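Levansucrase (Bacillus megaterium, PDB 3OM4) belongs to the levansucrase/invertase family of enzymes, which share a five-bladed beta-propeller fold. Local coordinates at residues Asn47-Lys52 and Ser113-Lys118; Leu373-Leu378 and Gly435-Val440; Ser428-Ile433 and Arg444-Gly449. The protein carries 1 engineered substitution. All coordinates share one frame; numbering follows the deposited sequence.

How the interactions relate
The three contacts follow one another across the five-bladed propeller. Interaction 1 joins the loops before strands 52-54 and 118-122, with its centre about 19 Å from that of interaction 3. The two still touch: Trp117 CZ2 lies 3.5 Å from Gly449 O, and Ile114 CD1 lies 3.5 Å from Gln448 NE2. Interaction 2 has its centre about 17 Å from that of interaction 3, and both use strand 437-448. There Ser439 O is 2.8 Å from Asn432 N, a probable hydrogen bond between neighbouring strands. Interactions 1 and 2 do not meet. Their nearest atoms are about 20 Å apart, and interaction 3 touches both.

Interaction 1: residues Asn47-Lys52 and Ser113-Lys118; sequences NIASAK and SIDSWK
Ser50 and Trp117 join two loops of the beta-propeller. Residues 47-52 carry a type I beta turn from Ile48 to Ala51 and lead into strand 52-54. Residues 113-118 hold a short 3-10 turn just before strand 118-122. The tight side has two parts. Ser50 OG donates to Trp117 O at 2.6 Å, from above the carbonyl plane and not along a lone pair. Deeper in, Ile114 stretches out fully, with CG1 anti to the backbone N (chi1 -176°). This brings its CD1 to 3.9 Å from Ile48 CG1, and the two side chains cross at about a right angle. Phe425 meets the Trp117 ring edge-to-face, and Phe105 of strand 101-108 touches both Ile48 and Ser50.

Elsewhere the packing is looser and the segments meet through two waters. One accepts from Ser50 N and lies within bonding distance of Ile114 O and Trp117 O. The other, beside exposed residues, accepts from Ala49 N at 2.7 Å. It also sits 2.6 Å from Asp115 OD1 and is close to Asn47 O. The turn thus presents two successive backbone N-H groups to water. Asp115 OD2 pairs with Lys46 in a salt bridge, while its OD1 also packs against the Ala49 methyl. Exposed Lys52 NZ, also salt-bridged to Asp62, donates to Ala49 O at 2.9 Å, in the carbonyl plane.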
ATOM      1  N   ASN A  47       5.430  -5.742  21.734  1.00 12.34           N
ATOM      2  CA  ASN A  47       5.586  -4.386  21.214  1.00 12.08           C
ATOM      3  C   ASN A  47       7.012  -4.218  20.701  1.00 11.99           C
ATOM      4  O   ASN A  47       7.926  -4.907  21.163  1.00 11.97           O
ATOM      5  CB  ASN A  47       5.363  -3.333  22.307  1.00 12.00           C
ATOM      6  CG  ASN A  47       3.948  -3.328  22.866  1.00 12.05           C
ATOM      7  OD1 ASN A  47       2.987  -3.697  22.194  1.00 12.19           O
ATOM      8  ND2 ASN A  47       3.819  -2.890  24.114  1.00 12.26           N
ATOM      9  N   ILE A  48       7.203  -3.298  19.759  1.00 11.95           N
ATOM     10  CA  ILE A  48       8.545  -2.886  19.360  1.00 11.97           C
ATOM     11  C   ILE A  48       9.117  -2.060  20.507  1.00 12.29           C
ATOM     12  O   ILE A  48       8.682  -0.933  20.740  1.00 11.97           O
ATOM     13  CB  ILE A  48       8.530  -2.055  18.055  1.00 11.88           C
ATOM     14  CG1 ILE A  48       7.781  -2.809  16.950  1.00 11.72           C
ATOM     15  CG2 ILE A  48       9.955  -1.713  17.621  1.00 11.75           C
ATOM     16  CD1 ILE A  48       7.374  -1.946  15.774  1.00 11.13           C
ATOM     17  N   ALA A  49      10.083  -2.636  21.222  1.00 12.71           N
ATOM     18  CA  ALA A  49      10.634  -2.030  22.439  1.00 13.33           C
ATOM     19  C   ALA A  49      11.223  -0.639  22.207  1.00 13.58           C
ATOM     20  O   ALA A  49      11.086   0.252  23.051  1.00 13.81           O
ATOM     21  CB  ALA A  49      11.676  -2.953  23.065  1.00 13.32           C
ATOM     22  N   SER A  50      11.865  -0.460  21.056  1.00 14.03           N
ATOM     23  CA  SER A  50      12.514   0.803  20.712  1.00 14.52           C
ATOM     24  C   SER A  50      11.534   1.853  20.187  1.00 14.91           C
ATOM     25  O   SER A  50      11.902   3.020  20.032  1.00 14.72           O
ATOM     26  CB  SER A  50      13.632   0.572  19.693  1.00 14.38           C
ATOM     27  OG  SER A  50      13.102   0.187  18.435  1.00 14.57           O
ATOM     28  N   ALA A  51      10.295   1.437  19.919  1.00 15.50           N
ATOM     29  CA  ALA A  51       9.265   2.336  19.397  1.00 16.29           C
ATOM     30  C   ALA A  51       8.741   3.258  20.489  1.00 16.96           C
ATOM     31  O   ALA A  51       7.605   3.126  20.952  1.00 16.91           O
ATOM     32  CB  ALA A  51       8.130   1.550  18.760  1.00 16.18           C
ATOM     33  N   LYS A  52       9.603   4.177  20.905  1.00 17.88           N
ATOM     34  CA  LYS A  52       9.251   5.214  21.858  1.00 18.98           C
ATOM     35  C   LYS A  52       9.516   6.568  21.217  1.00 19.71           C
ATOM     36  O   LYS A  52      10.410   6.699  20.378  1.00 19.72           O
ATOM     37  CB  LYS A  52      10.053   5.048  23.150  1.00 19.02           C
ATOM     38  CG  LYS A  52       9.644   3.824  23.957  1.00 19.63           C
ATOM     39  CD  LYS A  52      10.653   3.475  25.040  1.00 20.81           C
ATOM     40  CE  LYS A  52      10.092   2.435  26.012  1.00 21.22           C
ATOM     41  NZ  LYS A  52       9.587   1.196  25.336  1.00 22.04           N
ATOM     42  N   SER A 113      15.538 -11.070  16.361  1.00 20.17           N
ATOM     43  CA  SER A 113      14.453 -10.743  17.289  1.00 19.53           C
ATOM     44  C   SER A 113      13.841  -9.366  17.028  1.00 19.09           C
ATOM     45  O   SER A 113      14.491  -8.484  16.463  1.00 18.92           O
ATOM     46  CB  SER A 113      14.934 -10.845  18.742  1.00 19.64           C
ATOM     47  OG  SER A 113      15.872  -9.827  19.057  1.00 19.79           O
ATOM     48  N   ILE A 114      12.585  -9.198  17.439  1.00 18.47           N
ATOM     49  CA  ILE A 114      11.918  -7.897  17.378  1.00 18.01           C
ATOM     50  C   ILE A 114      12.630  -6.889  18.293  1.00 17.83           C
ATOM     51  O   ILE A 114      12.697  -5.699  17.982  1.00 17.62           O
ATOM     52  CB  ILE A 114      10.393  -7.999  17.704  1.00 17.91           C
ATOM     53  CG1 ILE A 114       9.713  -6.629  17.538  1.00 17.54           C
ATOM     54  CG2 ILE A 114      10.160  -8.614  19.095  1.00 17.74           C
ATOM     55  CD1 ILE A 114       8.201  -6.639  17.666  1.00 17.49           C
ATOM     56  N   ASP A 115      13.178  -7.385  19.404  1.00 17.70           N
ATOM     57  CA  ASP A 115      13.951  -6.558  20.336  1.00 17.58           C
ATOM     58  C   ASP A 115      15.247  -6.012  19.721  1.00 17.26           C
ATOM     59  O   ASP A 115      15.852  -5.086  20.269  1.00 17.23           O
ATOM     60  CB  ASP A 115      14.260  -7.340  21.623  1.00 17.85           C
ATOM     61  CG  ASP A 115      13.031  -7.551  22.506  1.00 18.28           C
ATOM     62  OD1 ASP A 115      12.026  -6.822  22.361  1.00 18.84           O
ATOM     63  OD2 ASP A 115      13.079  -8.454  23.368  1.00 19.61           O
ATOM     64  N   SER A 116      15.659  -6.577  18.586  1.00 16.85           N
ATOM     65  CA  SER A 116      16.869  -6.144  17.877  1.00 16.63           C
ATOM     66  C   SER A 116      16.657  -4.905  17.004  1.00 16.28           C
ATOM     67  O   SER A 116      17.623  -4.311  16.514  1.00 16.28           O
ATOM     68  CB  SER A 116      17.430  -7.283  17.020  1.00 16.70           C
ATOM     69  OG  SER A 116      17.831  -8.382  17.822  1.00 17.30           O
ATOM     70  N   TRP A 117      15.396  -4.532  16.795  1.00 15.78           N
ATOM     71  CA  TRP A 117      15.063  -3.342  16.020  1.00 15.21           C
ATOM     72  C   TRP A 117      15.274  -2.094  16.855  1.00 15.20           C
ATOM     73  O   TRP A 117      14.571  -1.870  17.840  1.00 15.34           O
ATOM     74  CB  TRP A 117      13.620  -3.402  15.519  1.00 14.96           C
ATOM     75  CG  TRP A 117      13.436  -4.364  14.403  1.00 13.64           C
ATOM     76  CD1 TRP A 117      12.933  -5.627  14.487  1.00 12.99           C
ATOM     77  CD2 TRP A 117      13.764  -4.151  13.027  1.00 12.30           C
ATOM     78  NE1 TRP A 117      12.923  -6.218  13.248  1.00 12.13           N
ATOM     79  CE2 TRP A 117      13.429  -5.334  12.331  1.00 12.05           C
ATOM     80  CE3 TRP A 117      14.309  -3.075  12.312  1.00 11.28           C
ATOM     81  CZ2 TRP A 117      13.615  -5.472  10.954  1.00 11.55           C
ATOM     82  CZ3 TRP A 117      14.501  -3.215  10.940  1.00 10.68           C
ATOM     83  CH2 TRP A 117      14.156  -4.408  10.278  1.00 11.31           C
ATOM     84  N   LYS A 118      16.265  -1.299  16.463  1.00 14.93           N
ATOM     85  CA  LYS A 118      16.528  -0.016  17.101  1.00 14.80           C
ATOM     86  C   LYS A 118      15.791   1.089  16.349  1.00 14.47           C
ATOM     87  O   LYS A 118      15.422   0.918  15.186  1.00 14.45           O
ATOM     88  CB  LYS A 118      18.031   0.269  17.145  1.00 14.94           C
ATOM     89  CG  LYS A 118      18.818  -0.684  18.043  1.00 15.85           C
ATOM     90  CD  LYS A 118      20.308  -0.356  18.057  1.00 17.34           C
ATOM     91  CE  LYS A 118      20.621   0.796  19.001  1.00 18.75           C
ATOM     92  NZ  LYS A 118      22.089   0.977  19.184  1.00 20.17           N
TER
HETATM   93  O   HOH W   1      10.743  -5.249  20.725  1.00 13.83           O
HETATM   94  O   HOH W   2      12.811  -3.002  19.515  1.00 13.58           O

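Interaction 2: residues Leu373-Leu378 and Gly435-Val440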
ATOM      1  N   LEU A 373      -4.141 -13.563 -10.269  1.00  8.83           N
ATOM      2  CA  LEU A 373      -3.536 -14.744  -9.657  1.00  8.91           C
ATOM      3  C   LEU A 373      -4.622 -15.626  -9.047  1.00  8.92           C
ATOM      4  O   LEU A 373      -5.610 -15.121  -8.508  1.00  8.88           O
ATOM      5  CB  LEU A 373      -2.511 -14.347  -8.591  1.00  8.71           C
ATOM      6  CG  LEU A 373      -1.287 -13.530  -9.032  1.00  8.78           C
ATOM      7  CD1 LEU A 373      -0.516 -13.034  -7.823  1.00  7.97           C
ATOM      8  CD2 LEU A 373      -0.367 -14.320  -9.953  1.00  8.99           C
ATOM      9  N   ASN A 374      -4.445 -16.941  -9.154  1.00  9.02           N
ATOM     10  CA  ASN A 374      -5.413 -17.909  -8.628  1.00  9.13           C
ATOM     11  C   ASN A 374      -6.819 -17.679  -9.191  1.00  9.30           C
ATOM     12  O   ASN A 374      -7.822 -17.809  -8.482  1.00  9.49           O
ATOM     13  CB  ASN A 374      -5.408 -17.888  -7.092  1.00  8.80           C
ATOM     14  CG  ASN A 374      -4.009 -17.998  -6.519  1.00  9.01           C
ATOM     15  OD1 ASN A 374      -3.315 -18.990  -6.744  1.00  7.65           O
ATOM     16  ND2 ASN A 374      -3.580 -16.972  -5.785  1.00  8.28           N
ATOM     17  N   ASP A 375      -6.859 -17.312 -10.471  1.00  9.70           N
ATOM     18  CA  ASP A 375      -8.087 -17.122 -11.246  1.00 10.31           C
ATOM     19  C   ASP A 375      -8.880 -15.869 -10.882  1.00  9.91           C
ATOM     20  O   ASP A 375      -9.459 -15.231 -11.757  1.00 10.15           O
ATOM     21  CB  ASP A 375      -8.986 -18.367 -11.190  1.00 10.97           C
ATOM     22  CG  ASP A 375      -8.289 -19.616 -11.704  1.00 12.56           C
ATOM     23  OD1 ASP A 375      -8.421 -20.672 -11.058  1.00 15.89           O
ATOM     24  OD2 ASP A 375      -7.604 -19.543 -12.749  1.00 15.17           O
ATOM     25  N   THR A 376      -8.902 -15.523  -9.598  1.00  9.26           N
ATOM     26  CA  THR A 376      -9.788 -14.473  -9.095  1.00  8.68           C
ATOM     27  C   THR A 376      -9.050 -13.211  -8.671  1.00  8.30           C
ATOM     28  O   THR A 376      -9.659 -12.148  -8.550  1.00  8.30           O
ATOM     29  CB  THR A 376     -10.576 -14.959  -7.869  1.00  8.66           C
ATOM     30  OG1 THR A 376      -9.664 -15.170  -6.783  1.00  8.58           O
ATOM     31  CG2 THR A 376     -11.336 -16.253  -8.179  1.00  8.67           C
ATOM     32  N   GLY A 377      -7.749 -13.339  -8.420  1.00  7.72           N
ATOM     33  CA  GLY A 377      -6.971 -12.241  -7.858  1.00  7.45           C
ATOM     34  C   GLY A 377      -6.705 -12.394  -6.371  1.00  7.33           C
ATOM     35  O   GLY A 377      -5.879 -11.677  -5.816  1.00  7.28           O
ATOM     36  N   LEU A 378      -7.403 -13.321  -5.718  1.00  7.05           N
ATOM     37  CA  LEU A 378      -7.168 -13.584  -4.296  1.00  7.01           C
ATOM     38  C   LEU A 378      -5.757 -14.117  -4.029  1.00  6.84           C
ATOM     39  O   LEU A 378      -5.322 -15.080  -4.656  1.00  6.86           O
ATOM     40  CB  LEU A 378      -8.220 -14.557  -3.740  1.00  6.90           C
ATOM     41  CG  LEU A 378      -8.080 -15.009  -2.283  1.00  6.98           C
ATOM     42  CD1 LEU A 378      -8.256 -13.850  -1.307  1.00  6.87           C
ATOM     43  CD2 LEU A 378      -9.077 -16.104  -1.985  1.00  6.79           C
ATOM     44  N   GLY A 435       4.134 -19.232 -11.194  1.00 13.83           N
ATOM     45  CA  GLY A 435       3.374 -18.816 -12.370  1.00 13.77           C
ATOM     46  C   GLY A 435       2.270 -17.857 -11.969  1.00 13.70           C
ATOM     47  O   GLY A 435       2.544 -16.798 -11.412  1.00 13.88           O
ATOM     48  N   SER A 436       1.023 -18.238 -12.240  1.00 13.68           N
ATOM     49  CA  SER A 436      -0.139 -17.441 -11.845  1.00 13.71           C
ATOM     50  C   SER A 436      -0.820 -17.984 -10.583  1.00 13.52           C
ATOM     51  O   SER A 436      -1.956 -17.619 -10.272  1.00 13.66           O
ATOM     52  CB  SER A 436      -1.145 -17.339 -12.997  1.00 13.87           C
ATOM     53  OG  SER A 436      -1.602 -18.620 -13.391  1.00 15.08           O
ATOM     54  N   LYS A 437      -0.112 -18.852  -9.862  1.00 13.25           N
ATOM     55  CA  LYS A 437      -0.636 -19.477  -8.650  1.00 13.12           C
ATOM     56  C   LYS A 437       0.190 -19.059  -7.442  1.00 12.40           C
ATOM     57  O   LYS A 437       1.413 -18.944  -7.528  1.00 12.50           O
ATOM     58  CB  LYS A 437      -0.630 -21.007  -8.779  1.00 13.36           C
ATOM     59  CG  LYS A 437      -1.290 -21.552 -10.052  1.00 14.78           C
ATOM     60  CD  LYS A 437      -2.785 -21.767  -9.878  1.00 16.67           C
ATOM     61  CE  LYS A 437      -3.498 -21.867 -11.220  1.00 18.54           C
ATOM     62  NZ  LYS A 437      -3.656 -20.537 -11.879  1.00 19.15           N
ATOM     63  N   THR A 438      -0.481 -18.815  -6.321  1.00 11.59           N
ATOM     64  CA  THR A 438       0.205 -18.520  -5.064  1.00 10.86           C
ATOM     65  C   THR A 438      -0.351 -19.392  -3.946  1.00 10.53           C
ATOM     66  O   THR A 438      -1.467 -19.903  -4.050  1.00 10.29           O
ATOM     67  CB  THR A 438       0.080 -17.024  -4.649  1.00 10.87           C
ATOM     68  OG1 THR A 438      -1.234 -16.766  -4.143  1.00 10.38           O
ATOM     69  CG2 THR A 438       0.367 -16.092  -5.824  1.00 10.84           C
ATOM     70  N   SER A 439       0.427 -19.562  -2.880  0.50  9.98           N
ATOM     71  CA  SER A 439      -0.045 -20.263  -1.691  0.70  9.96           C
ATOM     72  C   SER A 439       0.719 -19.850  -0.447  0.50  9.81           C
ATOM     73  O   SER A 439       1.936 -19.671  -0.488  0.50  9.18           O
ATOM     74  CB  SER A 439       0.058 -21.781  -1.859  0.70  9.72           C
ATOM     75  OG  SER A 439      -0.338 -22.435  -0.661  0.70 10.54           O
ATOM     76  N   VAL A 440      -0.011 -19.717   0.657  1.00 10.36           N
ATOM     77  CA  VAL A 440       0.594 -19.494   1.966  1.00 11.07           C
ATOM     78  C   VAL A 440       1.417 -20.727   2.318  1.00 12.00           C
ATOM     79  O   VAL A 440       0.931 -21.859   2.218  1.00 11.90           O
ATOM     80  CB  VAL A 440      -0.475 -19.222   3.052  1.00 10.92           C
ATOM     81  CG1 VAL A 440       0.156 -19.174   4.440  1.00 11.06           C
ATOM     82  CG2 VAL A 440      -1.213 -17.921   2.763  1.00 10.81           C
TER
HETATM   83  O   HOH W   3      -4.732 -17.680 -12.312  1.00 20.34           O
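Asn374 lays its side-chain amide against the start of strand 437-448 and crosses Thr438 at about a right angle. Both ends of the amide are used. OD1 accepts from Thr438 N at 2.9 Å, with the donor tilted 16° from the carbonyl plane. ND2 gives one proton to Thr438 OG1 at 2.9 Å, in the plane of the amide. Its other proton goes to Leu378 O at 2.8 Å, slightly out of that plane. Three bonds therefore fix the rotation of the buried amide. With CG of Asn374 beside its own backbone N (chi1 -50°), the amide is swung toward Thr438.

The main chain of Asn374 adds a nearly straight bond from its N to Ser436 O at 2.8 Å. The same oxygen receives a CA-H...O contact from Leu373 CA. The apolar half of the contact lies alongside. Leu373 CD1 meets Thr438 CG2 at 3.8 Å, the two side chains crossing at about a right angle. Leu373 CD2 rests on Ser436 CA at 3.7 Å. Val362 of strand 356-363 touches both Leu373 and Ser436.

The two segments belong to the outermost strands of two four-stranded antiparallel sheets, 371-382 and 437-448, so the contact is a seam between sheets of the beta-propeller. Strand 371-382 is interrupted here by a loop with Asn374 and Asp375 at positive phi. An ST turn at Thr376 follows, its OG1 accepting from Leu378 N. Gln29 steadies this loop by bonding to Thr376 OG1 and Asn374 O. At the exposed edge the bent Lys437 chain brings NZ to 4.2 Å from Asp375 OD2, too far for a salt bridge.

Interaction 3: residues Ser428-Ile433 and Arg444-Gly449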
ATOM      1  N   SER A 428       6.093 -12.174  10.486  1.00  9.73           N
ATOM      2  CA  SER A 428       6.102 -12.306   9.038  1.00  9.85           C
ATOM      3  C   SER A 428       5.854 -13.761   8.664  1.00  9.83           C
ATOM      4  O   SER A 428       5.987 -14.652   9.502  1.00  9.89           O
ATOM      5  CB  SER A 428       7.421 -11.803   8.463  1.00  9.96           C
ATOM      6  OG  SER A 428       7.604 -10.428   8.764  1.00 10.41           O
ATOM      7  N   PHE A 429       5.462 -13.996   7.416  1.00  9.70           N
ATOM      8  CA  PHE A 429       5.268 -15.360   6.922  1.00  9.76           C
ATOM      9  C   PHE A 429       5.573 -15.456   5.432  1.00  9.93           C
ATOM     10  O   PHE A 429       5.894 -14.454   4.793  1.00 10.25           O
ATOM     11  CB  PHE A 429       3.863 -15.887   7.257  1.00  9.28           C
ATOM     12  CG  PHE A 429       2.744 -15.104   6.624  1.00  8.49           C
ATOM     13  CD1 PHE A 429       2.177 -15.523   5.426  1.00  7.40           C
ATOM     14  CD2 PHE A 429       2.245 -13.958   7.237  1.00  7.42           C
ATOM     15  CE1 PHE A 429       1.134 -14.804   4.840  1.00  6.44           C
ATOM     16  CE2 PHE A 429       1.206 -13.234   6.660  1.00  7.16           C
ATOM     17  CZ  PHE A 429       0.646 -13.659   5.465  1.00  6.85           C
ATOM     18  N   LEU A 430       5.484 -16.662   4.884  1.00 10.18           N
ATOM     19  CA  LEU A 430       5.882 -16.889   3.499  1.00 10.43           C
ATOM     20  C   LEU A 430       4.717 -17.219   2.579  1.00 10.46           C
ATOM     21  O   LEU A 430       3.776 -17.924   2.963  1.00 10.42           O
ATOM     22  CB  LEU A 430       6.940 -17.994   3.407  1.00 10.57           C
ATOM     23  CG  LEU A 430       8.250 -17.848   4.188  1.00 10.98           C
ATOM     24  CD1 LEU A 430       9.037 -19.145   4.101  1.00 11.95           C
ATOM     25  CD2 LEU A 430       9.080 -16.684   3.667  1.00 11.44           C
ATOM     26  N   VAL A 431       4.802 -16.695   1.359  1.00 10.54           N
ATOM     27  CA  VAL A 431       3.888 -17.043   0.282  1.00 10.62           C
ATOM     28  C   VAL A 431       4.705 -17.521  -0.917  1.00 10.72           C
ATOM     29  O   VAL A 431       5.628 -16.836  -1.369  1.00 10.35           O
ATOM     30  CB  VAL A 431       2.967 -15.852  -0.106  1.00 10.46           C
ATOM     31  CG1 VAL A 431       2.301 -16.081  -1.458  1.00 11.01           C
ATOM     32  CG2 VAL A 431       1.910 -15.628   0.972  1.00 10.40           C
ATOM     33  N   ASN A 432       4.375 -18.716  -1.399  1.00 11.10           N
ATOM     34  CA  ASN A 432       4.992 -19.284  -2.586  1.00 11.64           C
ATOM     35  C   ASN A 432       4.362 -18.698  -3.844  1.00 11.93           C
ATOM     36  O   ASN A 432       3.138 -18.579  -3.925  1.00 11.75           O
ATOM     37  CB  ASN A 432       4.825 -20.807  -2.580  1.00 11.75           C
ATOM     38  CG  ASN A 432       5.436 -21.470  -3.800  1.00 12.36           C
ATOM     39  OD1 ASN A 432       4.748 -21.733  -4.786  1.00 13.27           O
ATOM     40  ND2 ASN A 432       6.733 -21.736  -3.742  1.00 13.40           N
ATOM     41  N   ILE A 433       5.202 -18.322  -4.807  1.00 12.29           N
ATOM     42  CA  ILE A 433       4.734 -17.832  -6.103  0.70 12.69           C
ATOM     43  C   ILE A 433       5.172 -18.794  -7.205  1.00 12.92           C
ATOM     44  O   ILE A 433       6.368 -19.044  -7.381  1.00 13.10           O
ATOM     45  CB  ILE A 433       5.278 -16.409  -6.426  0.70 12.79           C
ATOM     46  CG1 ILE A 433       5.124 -15.447  -5.234  0.70 13.24           C
ATOM     47  CG2 ILE A 433       4.639 -15.852  -7.708  0.70 12.81           C
ATOM     48  CD1 ILE A 433       3.696 -15.098  -4.850  0.70 13.73           C
ATOM     49  N   ARG A 444       5.159 -21.932   8.503  1.00 19.65           N
ATOM     50  CA  ARG A 444       6.399 -21.160   8.565  1.00 19.44           C
ATOM     51  C   ARG A 444       6.165 -19.691   8.912  1.00 18.73           C
ATOM     52  O   ARG A 444       6.345 -18.789   8.085  1.00 18.78           O
ATOM     53  CB  ARG A 444       7.254 -21.346   7.306  1.00 19.75           C
ATOM     54  CG  ARG A 444       8.287 -22.463   7.468  1.00 20.99           C
ATOM     55  CD  ARG A 444       9.198 -22.622   6.247  1.00 23.10           C
ATOM     56  NE  ARG A 444      10.229 -21.587   6.079  1.00 24.21           N
ATOM     57  CZ  ARG A 444      10.880 -20.943   7.050  1.00 24.76           C
ATOM     58  NH1 ARG A 444      10.649 -21.198   8.332  1.00 25.16           N
ATOM     59  NH2 ARG A 444      11.791 -20.032   6.728  1.00 25.35           N
ATOM     60  N   VAL A 445       5.752 -19.480  10.160  1.00 18.04           N
ATOM     61  CA  VAL A 445       5.598 -18.150  10.730  1.00 17.09           C
ATOM     62  C   VAL A 445       6.956 -17.686  11.257  1.00 16.55           C
ATOM     63  O   VAL A 445       7.598 -18.371  12.062  1.00 16.37           O
ATOM     64  CB  VAL A 445       4.529 -18.132  11.852  1.00 17.23           C
ATOM     65  CG1 VAL A 445       4.472 -16.779  12.529  1.00 16.62           C
ATOM     66  CG2 VAL A 445       3.157 -18.500  11.293  1.00 16.93           C
ATOM     67  N   LEU A 446       7.384 -16.522  10.782  1.00 15.58           N
ATOM     68  CA  LEU A 446       8.701 -15.982  11.100  1.00 14.93           C
ATOM     69  C   LEU A 446       8.622 -15.039  12.297  1.00 14.40           C
ATOM     70  O   LEU A 446       7.576 -14.937  12.943  1.00 14.04           O
ATOM     71  CB  LEU A 446       9.284 -15.271   9.869  1.00 15.03           C
ATOM     72  CG  LEU A 446       9.235 -16.038   8.539  1.00 15.30           C
ATOM     73  CD1 LEU A 446       9.559 -15.126   7.357  1.00 15.41           C
ATOM     74  CD2 LEU A 446      10.149 -17.260   8.550  1.00 15.21           C
ATOM     75  N   GLU A 447       9.729 -14.364  12.606  1.00 13.82           N
ATOM     76  CA  GLU A 447       9.759 -13.401  13.706  1.00 13.56           C
ATOM     77  C   GLU A 447       8.937 -12.170  13.352  1.00 12.92           C
ATOM     78  O   GLU A 447       8.699 -11.899  12.177  1.00 12.59           O
ATOM     79  CB  GLU A 447      11.197 -12.969  14.016  1.00 13.84           C
ATOM     80  CG  GLU A 447      12.148 -14.114  14.350  1.00 15.71           C
ATOM     81  CD  GLU A 447      11.803 -14.815  15.651  1.00 18.24           C
ATOM     82  OE1 GLU A 447      11.560 -14.125  16.665  1.00 19.36           O
ATOM     83  OE2 GLU A 447      11.781 -16.064  15.660  1.00 20.00           O
ATOM     84  N   GLN A 448       8.504 -11.428  14.368  1.00 12.19           N
ATOM     85  CA  GLN A 448       7.830 -10.153  14.135  1.00 11.82           C
ATOM     86  C   GLN A 448       8.734  -9.211  13.347  1.00 11.63           C
ATOM     87  O   GLN A 448       9.857  -8.922  13.766  1.00 11.62           O
ATOM     88  CB  GLN A 448       7.426  -9.499  15.453  1.00 11.79           C
ATOM     89  CG  GLN A 448       6.315 -10.208  16.200  1.00 11.60           C
ATOM     90  CD  GLN A 448       5.961  -9.503  17.493  1.00 12.17           C
ATOM     91  OE1 GLN A 448       6.368  -9.930  18.574  1.00 11.86           O
ATOM     92  NE2 GLN A 448       5.216  -8.406  17.388  1.00 12.52           N
ATOM     93  N   GLY A 449       8.249  -8.762  12.193  1.00 11.28           N
ATOM     94  CA  GLY A 449       8.970  -7.789  11.383  1.00 10.86           C
ATOM     95  C   GLY A 449      10.162  -8.325  10.611  1.00 10.81           C
ATOM     96  O   GLY A 449      10.969  -7.545  10.106  1.00 10.42           O
TER
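Ser428 makes both backbone bonds between the segments. Its N donates to Glu447 O at 3.1 Å, almost straight at the hydrogen (174°) but from above the carbonyl plane. Its O accepts from Leu446 N at 2.7 Å. Leu446 and Glu447 together thus face the single residue Ser428, which fits a beta bulge.

The side chains of Leu430 and Leu446 point toward the opposite strand and meet there. Leu446 holds CG beside its backbone N (chi1 -49°), which carries its CD1 to 4.0 Å from Leu430 CD2. The two side chains cross at about a right angle. The other branch of Leu430 turns to Arg444, with CD1 3.4 Å from Arg444 NE. The arginine chain bends at chi3, and Leu430 CD1 approaches the guanidinium obliquely. Leu446 CB passes 3.4 Å from Ser428 O.

These strands, 424-434 and 437-448, form a beta hairpin at one side of a four-stranded antiparallel sheet in the beta-propeller. The axes of the short segments 428-433 and 444-448 approach to 4.6 Å and run at 144°, well off a strict antiparallel course. Beyond the two Ser428 bonds the 444-448 strand is weakly paired. Leu430 and Val441 bond through their backbones further along the hairpin.

Outward from this shell, strand 405-412 borders strand 424-434 in the same sheet, and its Val407 touches Ser428 and Leu430. The Phe429 side chain leads away from the contact and touches Ile408 and Pro38. Val445 touches Pro427. Ser428 OG bonds to Gln450 O and also packs 3.8 Å from Gly449 C. Gln448 is held at both ends of its amide, NE2 to Phe425 O and OE1 to Lys46 N.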